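Local coordinates for protein putative peptidyl-arginine deiminase (PDB 1XKN) that probably hydrolyses the guanidinium group of arginine-like substrates, as an agmatine or protein-arginine deiminase of the Porphyromonas type, at residues Leu43-Gln46 with Leu47-Glu51; Asp60-Glu63 with Ala64-Arg67; Leu168-Thr172 with Ala173-Asn177; Cys303-Asp306 with Gln307-Ile310. All coordinates share one frame; numbering follows the deposited sequence.

Contact 1 (Leu43-Gln46 with Leu47-Glu51); sequences LAYQ and LSRSE
Gln-46 and Arg-49 meet through their polar ends on the last turns of helix 36-50. Arg-49 NH1 donates to Gln-46 OE1 at 2.9 Å. The oxygen lies in the guanidinium plane, at its edge, and the nitrogen sits on a lone pair in the amide plane. The two planes are nevertheless steeply turned, 79° apart. Both chains run side by side in the same direction. Gln-46 is bent at chi2 (-55°), which brings its amide round to the guanidinium of Arg-49. Arg-49 has a second partner, since its NH2 forms a salt bridge with Glu-321.

Ser-48 OG donates to Tyr-45 O at 2.6 Å. Its chi1 of 70° sets the hydroxyl between the backbone N and the carbonyl carbon, within reach of the preceding turn. Main-chain bonds continue beside it: Leu-47 N to Leu-43 O is 2.9 Å and Ser-48 N to Ala-44 O is 2.8 Å. Arg-49 N then turns to Gln-46 O at 3.2 Å, and its bond to Tyr-45 O is weak.

Packing comes next. Arg-49 CG lies over one face of the Tyr-45 ring. On the buried side, Leu-43 CD1 touches Leu-47 CD1 at 3.8 Å, and both leucines pack on Leu-20 of strand 15-21 and on Leu-297. The helix links strands 15-21 and 52-57 in a beta-alpha-beta unit. Its chemistry is divided: leucines face strands 15-21 and 295-300, while the Gln-46 amide holds one edge of a guanidinium whose charge is probably balanced mainly by Glu-321.

Contact 2 (Asp60-Glu63 with Ala64-Arg67); sequences DAME and AQAR
Glu-63 and Arg-67 form a salt bridge one turn apart near the start of helix 60-73. A single carboxylate oxygen takes both bonds. Arg-67 NE donates to Glu-63 OE2 at 2.9 Å, with an N-H...O angle of 156°. Arg-67 NH2 reaches Glu-63 OE2 at 3.1 Å, and this bond is more bent. The oxygen sits in the guanidinium plane, at the side-on edge between NE and NH2. NE uses the anti lone pair of OE2, the one turned away from the other oxygen. NH2 also comes from the anti side but lies well out of the carboxylate plane. The two flat groups are 54° apart, so they do not share a plane.

The torsions explain the meeting. Glu-63 starts with CG opposite the backbone N (chi1 -175°) and stays extended. Arg-67 runs extended from CG to NE alongside it, and the two point the same way. Arg-67 CG lies 3.4 Å from Glu-63 O.

Beneath them the helix backbone is regular. Arg-67 N bonds to Glu-63 O at 2.8 Å, and Ala-66 N to Met-62 O at 3.0 Å. On another side, Gln-65 CG rests against Ala-61 O at 3.2 Å. Phe-85 of strand 83-87 lies against Glu-63, Ala-66 and Arg-67. Met-62, a selenomethionine, packs on Trp-22 and His-24, and Asp-60 forms a salt bridge with Arg-87. This is an i to i+4 Glu-Arg pair on the connecting helix of a beta-alpha-beta unit, between strands 52-57 and 83-87.

Contact 3 (Leu168-Thr172 with Ala173-Asn177); sequences LLTTT and ACLLN
Thr-171 ends strand 167-171 and caps the short helix 172-175: Leu-175 N bonds to Thr-171 O at 3.1 Å, and Leu-176 N to Thr-172 O at 3.0 Å.

Thr-171 is the N-cap. Its OG1 accepts from Cys-174 N at 3.2 Å, with an N-H...O angle of 147°. With chi1 at 66° the hydroxyl stands between the backbone N and the carbonyl carbon and faces the first turn. The same Cys-174 N makes only a weak bond to Thr-171 O. Cys-174 CB sits beside the hydroxyl, 3.4 Å from Thr-171 OG1. That hydroxyl also bonds to Gly-216 O, its stronger partner.

Thr-170 meets Leu-175 from the strand side. Both methyls of Leu-175 lie against the hydroxyl, with CD2 3.4 Å and CD1 3.5 Å from Thr-170 OG1. The polar need of this buried oxygen is met by a hydrogen bond with Ala-159 O. Leu-175 reaches on to Trp-204 of strand 201-205 and to Ile-189 of helix 186-197.

Thr-172 and Leu-176 pack on another side of the turn. Thr-172 CG2 presses on Leu-176 CD1 at 3.5 Å, tighter than usual carbon contact. Leu-176 CB also lies 3.2 Å from Thr-172 O. Leu-176 is the first residue to leave helical geometry, and its side chain also packs on Ile-189.

Three consecutive threonines thus do different work. Thr-170 ties its hydroxyl to a neighbouring loop, Thr-171 satisfies an N-H of the first helical turn, and Thr-172 offers a methyl for packing.

Contact 4 (Cys303-Asp306 with Gln307-Ile310); sequences CPRD and QQAI
Ile-310 has a chi1 of -70°, which sets CG1 beside its own backbone N and 3.3 Å from Asp-306 O. On the same face Ile-310 N bonds to Asp-306 O at 3.0 Å. Asp-306 also forms a capping box with Cys-303 at the start of helix 305-316. Its chi1 of -63° places CG beside its own backbone N and turns the carboxylate back toward Cys-303. Asp-306 OD2 accepts from Cys-303 N at 3.1 Å. The bond is nearly straight at 168°, but the donor comes from above the carboxylate plane. Cys-303 SG accepts a weak bond of 3.5 Å from Arg-305 N, in the turn that leads into the helix. Asp-306 N bonds to Cys-303 O at 3.1 Å and closes the turn.

The other oxygen, Asp-306 OD1, is held by Tyr-286 OH and Tyr-301 N. Both carboxylate oxygens are therefore held. The negative charge at a helix start would probably be favoured by the helix dipole.

The following turn is regular. Ala-309 N bonds to Arg-305 O at 3.0 Å. Gln-308 packs its CB against Arg-305 O, and its NE2 comes near Arg-305 CG. The Arg-305 guanidinium points elsewhere, to Met-271 O, and Gln-307 NE2 bonds to Asp-311. Tyr-286 also covers Cys-303, Arg-305 and Ala-309. The helix connects strands 295-300 and 321-326 in a beta-alpha-beta unit. One water joins the cap to the first turn: it donates to Cys-303 O at 2.9 Å and accepts from Gln-307 N at 3.1 Å.

How the contacts relate
The four contacts follow one another along the chain and none touches another. Contacts 1 and 2 lie on successive helices joined through strand 52-57, with centres about 17 Å apart and nearest atoms about 7 Å apart. Contact 4 is on a further beta-alpha-beta helix, its centre about 22 Å from that of contact 1. Glu-321, the salt-bridge partner of Arg-49 in contact 1, begins the strand that follows the helix of contact 4. Contact 3 is a strand-to-helix junction across the chain's centre from contacts 1 and 2, its centre about 31 Å from that of contact 1. The sodium ion is bound by Asn-117, Trp-118 and Asn-134, residues outside all four contacts.

Contact 1 (Leu43-Gln46 with Leu47-Glu51)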
loop_
_atom_site.group_PDB
_atom_site.type_symbol
_atom_site.label_atom_id
_atom_site.label_comp_id
_atom_site.label_asym_id
_atom_site.label_seq_id
_atom_site.Cartn_x
_atom_site.Cartn_y
_atom_site.Cartn_z
ATOM N N LEU A 43 -12.790 0.037 -7.860
ATOM C CA LEU A 43 -11.930 -0.584 -6.862
ATOM C C LEU A 43 -12.749 -1.084 -5.677
ATOM O O LEU A 43 -12.585 -2.221 -5.233
ATOM C CB LEU A 43 -10.883 0.423 -6.385
ATOM C CG LEU A 43 -10.060 0.065 -5.146
ATOM C CD1 LEU A 43 -9.308 -1.236 -5.365
ATOM C CD2 LEU A 43 -9.089 1.203 -4.850
ATOM N N ALA A 44 -13.632 -0.231 -5.166
ATOM C CA ALA A 44 -14.472 -0.601 -4.034
ATOM C C ALA A 44 -15.341 -1.800 -4.393
ATOM O O ALA A 44 -15.521 -2.707 -3.579
ATOM C CB ALA A 44 -15.342 0.580 -3.616
ATOM N N TYR A 45 -15.869 -1.812 -5.615
ATOM C CA TYR A 45 -16.703 -2.920 -6.059
ATOM C C TYR A 45 -15.910 -4.220 -6.070
ATOM O O TYR A 45 -16.346 -5.223 -5.504
ATOM C CB TYR A 45 -17.264 -2.662 -7.460
ATOM C CG TYR A 45 -17.921 -3.885 -8.060
ATOM C CD1 TYR A 45 -19.101 -4.404 -7.525
ATOM C CD2 TYR A 45 -17.341 -4.548 -9.142
ATOM C CE1 TYR A 45 -19.684 -5.557 -8.054
ATOM C CE2 TYR A 45 -17.917 -5.697 -9.675
ATOM C CZ TYR A 45 -19.086 -6.195 -9.127
ATOM O OH TYR A 45 -19.655 -7.332 -9.651
ATOM N N GLN A 46 -14.747 -4.209 -6.718
ATOM C CA GLN A 46 -13.926 -5.414 -6.765
ATOM C C GLN A 46 -13.599 -5.881 -5.348
ATOM O O GLN A 46 -13.656 -7.073 -5.054
ATOM C CB GLN A 46 -12.630 -5.162 -7.547
ATOM C CG GLN A 46 -12.806 -5.094 -9.056
ATOM C CD GLN A 46 -13.487 -6.329 -9.627
ATOM O OE1 GLN A 46 -13.239 -7.447 -9.184
ATOM N NE2 GLN A 46 -14.338 -6.128 -10.626
ATOM N N LEU A 47 -13.264 -4.945 -4.466
ATOM C CA LEU A 47 -12.945 -5.308 -3.092
ATOM C C LEU A 47 -14.148 -5.892 -2.362
ATOM O O LEU A 47 -14.001 -6.817 -1.559
ATOM C CB LEU A 47 -12.427 -4.093 -2.321
ATOM C CG LEU A 47 -11.055 -3.567 -2.741
ATOM C CD1 LEU A 47 -10.789 -2.245 -2.048
ATOM C CD2 LEU A 47 -9.979 -4.584 -2.401
ATOM N N SER A 48 -15.337 -5.363 -2.643
ATOM C CA SER A 48 -16.544 -5.846 -1.975
ATOM C C SER A 48 -16.894 -7.283 -2.361
ATOM O O SER A 48 -17.697 -7.927 -1.693
ATOM C CB SER A 48 -17.737 -4.915 -2.257
ATOM O OG SER A 48 -18.174 -4.988 -3.600
ATOM N N ARG A 49 -16.291 -7.782 -3.433
ATOM C CA ARG A 49 -16.538 -9.153 -3.862
ATOM C C ARG A 49 -15.765 -10.094 -2.944
ATOM O O ARG A 49 -16.122 -11.263 -2.776
ATOM C CB ARG A 49 -16.050 -9.358 -5.298
ATOM C CG ARG A 49 -16.781 -8.542 -6.345
ATOM C CD ARG A 49 -16.161 -8.784 -7.710
ATOM N NE ARG A 49 -16.210 -10.199 -8.070
ATOM C CZ ARG A 49 -15.262 -10.831 -8.754
ATOM N NH1 ARG A 49 -14.181 -10.173 -9.154
ATOM N NH2 ARG A 49 -15.391 -12.121 -9.039
ATOM N N SER A 50 -14.714 -9.555 -2.336
ATOM C CA SER A 50 -13.821 -10.318 -1.476
ATOM C C SER A 50 -13.999 -10.155 0.029
ATOM O O SER A 50 -13.926 -11.129 0.781
ATOM C CB SER A 50 -12.375 -9.959 -1.840
ATOM O OG SER A 50 -11.450 -10.491 -0.912
ATOM N N GLU A 51 -14.233 -8.924 0.469
ATOM C CA GLU A 51 -14.345 -8.667 1.893
ATOM C C GLU A 51 -15.022 -7.332 2.172
ATOM O O GLU A 51 -15.465 -6.637 1.252
ATOM C CB GLU A 51 -12.935 -8.665 2.504
ATOM C CG GLU A 51 -12.055 -7.504 2.002
ATOM C CD GLU A 51 -10.611 -7.897 1.727
ATOM O OE1 GLU A 51 -9.699 -7.125 2.102
ATOM O OE2 GLU A 51 -10.378 -8.963 1.115
#

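Contact 2 (Asp60-Glu63 with Ala64-Arg67)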
loop_
_atom_site.group_PDB
_atom_site.type_symbol
_atom_site.label_atom_id
_atom_site.label_comp_id
_atom_site.label_asym_id
_atom_site.label_seq_id
_atom_site.Cartn_x
_atom_site.Cartn_y
_atom_site.Cartn_z
ATOM N N ASP A 60 -22.087 13.430 4.548
ATOM C CA ASP A 60 -23.156 12.634 3.958
ATOM C C ASP A 60 -23.241 12.806 2.445
ATOM O O ASP A 60 -23.541 11.852 1.726
ATOM C CB ASP A 60 -24.493 13.005 4.600
ATOM C CG ASP A 60 -24.605 12.523 6.036
ATOM O OD1 ASP A 60 -23.579 12.098 6.608
ATOM O OD2 ASP A 60 -25.723 12.573 6.594
ATOM N N ALA A 61 -22.974 14.015 1.959
ATOM C CA ALA A 61 -23.032 14.272 0.525
ATOM C C ALA A 61 -22.036 13.390 -0.218
ATOM O O ALA A 61 -22.352 12.827 -1.268
ATOM C CB ALA A 61 -22.748 15.746 0.237
HETATM N N MSE A 62 -20.832 13.265 0.329
HETATM C CA MSE A 62 -19.806 12.444 -0.305
HETATM C C MSE A 62 -20.224 10.979 -0.326
HETATM O O MSE A 62 -20.029 10.289 -1.327
HETATM C CB MSE A 62 -18.469 12.598 0.428
HETATM C CG MSE A 62 -17.296 11.950 -0.300
HETATM SE SE MSE A 62 -15.596 12.488 0.449
HETATM C CE MSE A 62 -15.677 14.373 0.043
ATOM N N GLU A 63 -20.801 10.506 0.775
ATOM C CA GLU A 63 -21.246 9.119 0.851
ATOM C C GLU A 63 -22.266 8.837 -0.246
ATOM O O GLU A 63 -22.216 7.794 -0.896
ATOM C CB GLU A 63 -21.877 8.816 2.211
ATOM C CG GLU A 63 -22.245 7.347 2.387
ATOM C CD GLU A 63 -22.928 7.056 3.709
ATOM O OE1 GLU A 63 -22.561 7.686 4.723
ATOM O OE2 GLU A 63 -23.822 6.180 3.738
ATOM N N ALA A 64 -23.193 9.771 -0.446
ATOM C CA ALA A 64 -24.225 9.615 -1.464
ATOM C C ALA A 64 -23.608 9.512 -2.855
ATOM O O ALA A 64 -24.015 8.677 -3.662
ATOM C CB ALA A 64 -25.199 10.781 -1.406
ATOM N N GLN A 65 -22.625 10.363 -3.133
ATOM C CA GLN A 65 -21.954 10.346 -4.431
ATOM C C GLN A 65 -21.296 8.994 -4.647
ATOM O O GLN A 65 -21.374 8.420 -5.732
ATOM C CB GLN A 65 -20.885 11.436 -4.504
ATOM C CG GLN A 65 -21.413 12.848 -4.370
ATOM C CD GLN A 65 -20.306 13.882 -4.438
ATOM O OE1 GLN A 65 -19.362 13.848 -3.646
ATOM N NE2 GLN A 65 -20.416 14.810 -5.382
ATOM N N ALA A 66 -20.644 8.486 -3.608
ATOM C CA ALA A 66 -19.972 7.199 -3.704
ATOM C C ALA A 66 -20.990 6.093 -3.944
ATOM O O ALA A 66 -20.790 5.235 -4.805
ATOM C CB ALA A 66 -19.185 6.918 -2.432
ATOM N N ARG A 67 -22.084 6.114 -3.191
ATOM C CA ARG A 67 -23.109 5.088 -3.352
ATOM C C ARG A 67 -23.694 5.095 -4.760
ATOM O O ARG A 67 -24.015 4.041 -5.307
ATOM C CB ARG A 67 -24.225 5.270 -2.318
ATOM C CG ARG A 67 -23.839 4.856 -0.907
ATOM C CD ARG A 67 -24.997 5.038 0.062
ATOM N NE ARG A 67 -24.641 4.653 1.424
ATOM C CZ ARG A 67 -24.489 3.398 1.834
ATOM N NH1 ARG A 67 -24.669 2.396 0.985
ATOM N NH2 ARG A 67 -24.150 3.143 3.091
#

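Contact 3 (Leu168-Thr172 with Ala173-Asn177)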
loop_
_atom_site.group_PDB
_atom_site.type_symbol
_atom_site.label_atom_id
_atom_site.label_comp_id
_atom_site.label_asym_id
_atom_site.label_seq_id
_atom_site.Cartn_x
_atom_site.Cartn_y
_atom_site.Cartn_z
ATOM N N LEU A 168 11.641 -7.073 6.276
ATOM C CA LEU A 168 10.992 -5.835 5.866
ATOM C C LEU A 168 11.833 -5.243 4.745
ATOM O O LEU A 168 13.036 -5.011 4.905
ATOM C CB LEU A 168 10.875 -4.851 7.038
ATOM C CG LEU A 168 10.201 -3.510 6.718
ATOM C CD1 LEU A 168 9.530 -2.951 7.962
ATOM C CD2 LEU A 168 11.225 -2.520 6.166
ATOM N N LEU A 169 11.185 -5.027 3.605
ATOM C CA LEU A 169 11.826 -4.472 2.419
ATOM C C LEU A 169 11.501 -2.983 2.323
ATOM O O LEU A 169 10.351 -2.580 2.504
ATOM C CB LEU A 169 11.305 -5.197 1.175
ATOM C CG LEU A 169 11.941 -4.871 -0.174
ATOM C CD1 LEU A 169 13.381 -5.361 -0.176
ATOM C CD2 LEU A 169 11.155 -5.537 -1.300
ATOM N N THR A 170 12.511 -2.166 2.042
ATOM C CA THR A 170 12.303 -0.723 1.924
ATOM C C THR A 170 13.342 -0.133 0.976
ATOM O O THR A 170 14.071 -0.874 0.317
ATOM C CB THR A 170 12.400 -0.041 3.313
ATOM O OG1 THR A 170 11.973 1.323 3.214
ATOM C CG2 THR A 170 13.831 -0.078 3.837
ATOM N N THR A 171 13.403 1.192 0.885
ATOM C CA THR A 171 14.388 1.823 0.010
ATOM C C THR A 171 15.150 2.908 0.745
ATOM O O THR A 171 14.605 3.603 1.607
ATOM C CB THR A 171 13.749 2.474 -1.239
ATOM O OG1 THR A 171 12.927 3.575 -0.838
ATOM C CG2 THR A 171 12.915 1.463 -2.004
ATOM N N THR A 172 16.420 3.048 0.395
ATOM C CA THR A 172 17.263 4.067 0.993
ATOM C C THR A 172 16.767 5.424 0.506
ATOM O O THR A 172 16.737 6.395 1.258
ATOM C CB THR A 172 18.731 3.863 0.576
ATOM O OG1 THR A 172 19.217 2.645 1.151
ATOM C CG2 THR A 172 19.594 5.023 1.049
ATOM N N ALA A 173 16.355 5.474 -0.756
ATOM C CA ALA A 173 15.865 6.710 -1.349
ATOM C C ALA A 173 14.757 7.357 -0.526
ATOM O O ALA A 173 14.710 8.580 -0.396
ATOM C CB ALA A 173 15.372 6.450 -2.769
ATOM N N CYS A 174 13.865 6.549 0.035
ATOM C CA CYS A 174 12.770 7.105 0.814
ATOM C C CYS A 174 13.047 7.206 2.311
ATOM O O CYS A 174 13.062 8.304 2.866
ATOM C CB CYS A 174 11.494 6.289 0.580
ATOM S SG CYS A 174 10.036 6.918 1.445
ATOM N N LEU A 175 13.273 6.067 2.961
ATOM C CA LEU A 175 13.506 6.067 4.399
ATOM C C LEU A 175 14.753 6.795 4.883
ATOM O O LEU A 175 14.881 7.066 6.075
ATOM C CB LEU A 175 13.481 4.636 4.952
ATOM C CG LEU A 175 12.148 4.256 5.612
ATOM C CD1 LEU A 175 11.023 4.343 4.589
ATOM C CD2 LEU A 175 12.225 2.855 6.198
ATOM N N LEU A 176 15.679 7.112 3.986
ATOM C CA LEU A 176 16.858 7.848 4.416
ATOM C C LEU A 176 16.844 9.271 3.863
ATOM O O LEU A 176 17.815 10.009 4.015
ATOM C CB LEU A 176 18.153 7.123 4.019
ATOM C CG LEU A 176 18.437 5.829 4.801
ATOM C CD1 LEU A 176 19.847 5.341 4.492
ATOM C CD2 LEU A 176 18.299 6.090 6.300
ATOM N N ASN A 177 15.740 9.666 3.233
ATOM C CA ASN A 177 15.649 11.025 2.709
ATOM C C ASN A 177 15.477 11.966 3.899
ATOM O O ASN A 177 14.610 11.758 4.749
ATOM C CB ASN A 177 14.455 11.181 1.756
ATOM C CG ASN A 177 14.465 12.519 1.030
ATOM O OD1 ASN A 177 14.619 13.571 1.647
ATOM N ND2 ASN A 177 14.295 12.482 -0.285
#

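Contact 4 (Cys303-Asp306 with Gln307-Ile310)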
loop_
_atom_site.group_PDB
_atom_site.type_symbol
_atom_site.label_atom_id
_atom_site.label_comp_id
_atom_site.label_asym_id
_atom_site.label_seq_id
_atom_site.Cartn_x
_atom_site.Cartn_y
_atom_site.Cartn_z
ATOM N N CYS A 303 -1.822 -1.122 -22.317
ATOM C CA CYS A 303 -0.709 -1.544 -23.157
ATOM C C CYS A 303 -0.595 -3.063 -23.107
ATOM O O CYS A 303 -1.167 -3.707 -22.229
ATOM C CB CYS A 303 0.598 -0.885 -22.708
ATOM S SG CYS A 303 1.283 -1.516 -21.159
ATOM N N PRO A 304 0.148 -3.661 -24.051
ATOM C CA PRO A 304 0.303 -5.117 -24.083
ATOM C C PRO A 304 1.006 -5.745 -22.888
ATOM O O PRO A 304 0.970 -6.964 -22.713
ATOM C CB PRO A 304 1.046 -5.356 -25.398
ATOM C CG PRO A 304 1.842 -4.107 -25.569
ATOM C CD PRO A 304 0.865 -3.031 -25.173
ATOM N N ARG A 305 1.646 -4.929 -22.059
ATOM C CA ARG A 305 2.321 -5.476 -20.894
ATOM C C ARG A 305 1.351 -5.728 -19.742
ATOM O O ARG A 305 1.701 -6.415 -18.781
ATOM C CB ARG A 305 3.448 -4.545 -20.442
ATOM C CG ARG A 305 4.515 -4.341 -21.504
ATOM C CD ARG A 305 5.675 -3.533 -20.973
ATOM N NE ARG A 305 6.679 -3.291 -22.006
ATOM C CZ ARG A 305 7.806 -2.622 -21.798
ATOM N NH1 ARG A 305 8.073 -2.131 -20.596
ATOM N NH2 ARG A 305 8.665 -2.444 -22.792
ATOM N N ASP A 306 0.132 -5.191 -19.837
ATOM C CA ASP A 306 -0.859 -5.382 -18.771
ATOM C C ASP A 306 -1.144 -6.862 -18.527
ATOM O O ASP A 306 -1.076 -7.337 -17.393
ATOM C CB ASP A 306 -2.201 -4.700 -19.099
ATOM C CG ASP A 306 -2.096 -3.187 -19.237
ATOM O OD1 ASP A 306 -1.172 -2.572 -18.664
ATOM O OD2 ASP A 306 -2.977 -2.613 -19.912
ATOM N N GLN A 307 -1.475 -7.588 -19.591
ATOM C CA GLN A 307 -1.788 -9.005 -19.459
ATOM C C GLN A 307 -0.589 -9.807 -18.965
ATOM O O GLN A 307 -0.751 -10.796 -18.253
ATOM C CB GLN A 307 -2.283 -9.572 -20.792
ATOM C CG GLN A 307 -2.971 -10.924 -20.665
ATOM C CD GLN A 307 -4.159 -10.879 -19.718
ATOM O OE1 GLN A 307 -5.068 -10.061 -19.883
ATOM N NE2 GLN A 307 -4.162 -11.762 -18.725
ATOM N N GLN A 308 0.614 -9.380 -19.339
ATOM C CA GLN A 308 1.828 -10.067 -18.911
ATOM C C GLN A 308 1.997 -9.957 -17.400
ATOM O O GLN A 308 2.327 -10.942 -16.733
ATOM C CB GLN A 308 3.050 -9.485 -19.628
ATOM C CG GLN A 308 3.093 -9.829 -21.111
ATOM C CD GLN A 308 4.357 -9.356 -21.806
ATOM O OE1 GLN A 308 4.639 -9.753 -22.938
ATOM N NE2 GLN A 308 5.122 -8.504 -21.137
ATOM N N ALA A 309 1.764 -8.763 -16.863
ATOM C CA ALA A 309 1.883 -8.547 -15.423
ATOM C C ALA A 309 0.814 -9.343 -14.683
ATOM O O ALA A 309 1.081 -9.953 -13.649
ATOM C CB ALA A 309 1.750 -7.062 -15.102
ATOM N N ILE A 310 -0.401 -9.339 -15.218
ATOM C CA ILE A 310 -1.495 -10.077 -14.599
ATOM C C ILE A 310 -1.196 -11.580 -14.554
ATOM O O ILE A 310 -1.402 -12.222 -13.524
ATOM C CB ILE A 310 -2.821 -9.826 -15.350
ATOM C CG1 ILE A 310 -3.267 -8.381 -15.105
ATOM C CG2 ILE A 310 -3.895 -10.806 -14.878
ATOM C CD1 ILE A 310 -4.473 -7.963 -15.906
HETATM O O HOH W 1 -2.480 -6.242 -22.150
#